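Local coordinates for acetate kinase (Entamoeba histolytica, PDB 4H0O) that interconverts acetyl phosphate and phosphate with acetate and pyrophosphate, as a pyrophosphate-dependent acetate kinase of the ASKHA superfamily, at the interface of chains A and B. Sequence-based numbering; all coordinates share one arbitrary frame. Chains: chain A/B, Acetate kinase.

The interface of chains A and B. Residues chain A 232-234, 236-237, 247; chain B 249-251.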
loop_
_atom_site.group_PDB
_atom_site.type_symbol
_atom_site.label_atom_id
_atom_site.label_comp_id
_atom_site.label_asym_id
_atom_site.label_seq_id
_atom_site.Cartn_x
_atom_site.Cartn_y
_atom_site.Cartn_z
ATOM N N GLY A 232 -1.779 -8.531 -6.249
ATOM C CA GLY A 232 -2.896 -7.858 -6.887
ATOM C C GLY A 232 -3.272 -8.463 -8.222
ATOM O O GLY A 232 -3.474 -9.676 -8.330
ATOM N N ASN A 233 -3.384 -7.615 -9.240
ATOM C CA ASN A 233 -3.634 -8.082 -10.594
ATOM C C ASN A 233 -2.397 -8.788 -11.140
ATOM O O ASN A 233 -2.501 -9.723 -11.936
ATOM C CB ASN A 233 -4.019 -6.910 -11.497
ATOM C CG ASN A 233 -4.471 -7.359 -12.872
ATOM O OD1 ASN A 233 -3.716 -7.280 -13.843
ATOM N ND2 ASN A 233 -5.706 -7.841 -12.960
ATOM N N SER A 234 -1.227 -8.330 -10.701
ATOM C CA SER A 234 0.045 -8.902 -11.127
ATOM C C SER A 234 0.808 -9.491 -9.939
ATOM O O SER A 234 0.419 -9.307 -8.783
ATOM C CB SER A 234 0.901 -7.839 -11.817
ATOM O OG SER A 234 1.382 -6.881 -10.890
ATOM N N LEU A 236 3.689 -8.590 -9.062
ATOM C CA LEU A 236 4.658 -7.565 -8.688
ATOM C C LEU A 236 4.226 -6.876 -7.394
ATOM O O LEU A 236 5.052 -6.356 -6.645
ATOM C CB LEU A 236 4.777 -6.532 -9.816
ATOM C CG LEU A 236 5.787 -5.393 -9.664
ATOM C CD1 LEU A 236 7.174 -5.967 -9.508
ATOM C CD2 LEU A 236 5.749 -4.442 -10.852
ATOM N N ALA A 237 2.923 -6.893 -7.132
ATOM C CA ALA A 237 2.326 -6.134 -6.031
ATOM C C ALA A 237 2.622 -6.705 -4.641
ATOM O O ALA A 237 2.854 -7.906 -4.484
ATOM C CB ALA A 237 0.822 -6.031 -6.236
ATOM N N ASP A 247 4.665 -3.196 -3.507
ATOM C CA ASP A 247 3.892 -1.959 -3.559
ATOM C C ASP A 247 4.788 -0.715 -3.485
ATOM O O ASP A 247 5.568 -0.549 -2.545
ATOM C CB ASP A 247 2.833 -1.930 -2.449
ATOM C CG ASP A 247 1.684 -2.908 -2.701
ATOM O OD1 ASP A 247 1.475 -3.321 -3.864
ATOM O OD2 ASP A 247 0.979 -3.257 -1.730
ATOM N N ASP B 249 -1.858 -1.609 -7.608
ATOM C CA ASP B 249 -0.871 -2.491 -8.228
ATOM C C ASP B 249 -0.007 -1.694 -9.212
ATOM O O ASP B 249 -0.523 -1.108 -10.163
ATOM C CB ASP B 249 -1.588 -3.638 -8.948
ATOM C CG ASP B 249 -0.653 -4.776 -9.334
ATOM O OD1 ASP B 249 0.490 -4.509 -9.770
ATOM O OD2 ASP B 249 -1.073 -5.948 -9.209
ATOM N N PRO B 250 1.315 -1.664 -8.972
ATOM C CA PRO B 250 2.286 -0.883 -9.756
ATOM C C PRO B 250 2.294 -1.234 -11.244
ATOM O O PRO B 250 2.757 -0.433 -12.061
ATOM C CB PRO B 250 3.631 -1.267 -9.129
ATOM C CG PRO B 250 3.296 -1.695 -7.742
ATOM C CD PRO B 250 1.953 -2.366 -7.845
ATOM N N THR B 251 1.796 -2.420 -11.584
ATOM C CA THR B 251 1.732 -2.860 -12.975
ATOM C C THR B 251 0.565 -2.184 -13.710
ATOM O O THR B 251 0.599 -2.015 -14.934
ATOM C CB THR B 251 1.617 -4.402 -13.066
ATOM O OG1 THR B 251 2.728 -5.009 -12.391
ATOM C CG2 THR B 251 1.609 -4.868 -14.511
#
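A:Ser234, in an extended stretch of the loop after strand 225-229 of chain A, meets B:Asp249 and B:Thr251, where the loop of chain B turns into helix 251-260. The carboxylate of B:Asp249 shows how one acidic group can read backbone and side chain together. OD2 of B:Asp249 accepts the backbone N-H of A:Ser234 at 2.8 Å from N, a nearly straight bond (167° at hydrogen) arriving on the syn side but tilted out of the carboxylate plane. OD1 of B:Asp249 offers its syn lone pair to the hydroxyl OG of A:Ser234, also at 2.8 Å. Both oxygens bond A:Ser234, which should limit rotation of the carboxylate.

The serine hydroxyl can turn to both partners because chi1 of 71° places OG between its own backbone N and carbonyl carbon. There it also meets the hydroxyl of B:Thr251, tip to tip, with OG of A:Ser234 and OG1 of B:Thr251 2.8 Å apart; if OG gives its hydrogen to B:Asp249, OG1 would be the donor in this pair. Beside this polar link the CB atoms of A:Ser234 and B:Thr251 pack together.

Within chain B, the backbone N of B:Thr251 donates to OD1 of B:Asp249 at 3.1 Å, from the anti side and tilted from the plane. The aspartate therefore bends back to the first N-H of helix 251-260, much as a capping residue does, while holding the partner chain, and the helix end may help stabilise its negative charge. Carbon groups flank the polar bonds: CB of A:Ala237 lies 3.7 Å from CG of B:Asp249, and the CD2 branch of A:Leu236 sits beside OG1 of B:Thr251, 3.4 Å away, and crosses the ring of B:Pro250 at an oblique angle, CD2 near its CB.

Repeated by two-fold symmetry, the contact joins a loop of each subunit to the start of a helix of the other. The centre of the contact lies about 15 Å from A:Asp154, the predicted catalytic aspartate, and the contact probably helps hold the dimer together.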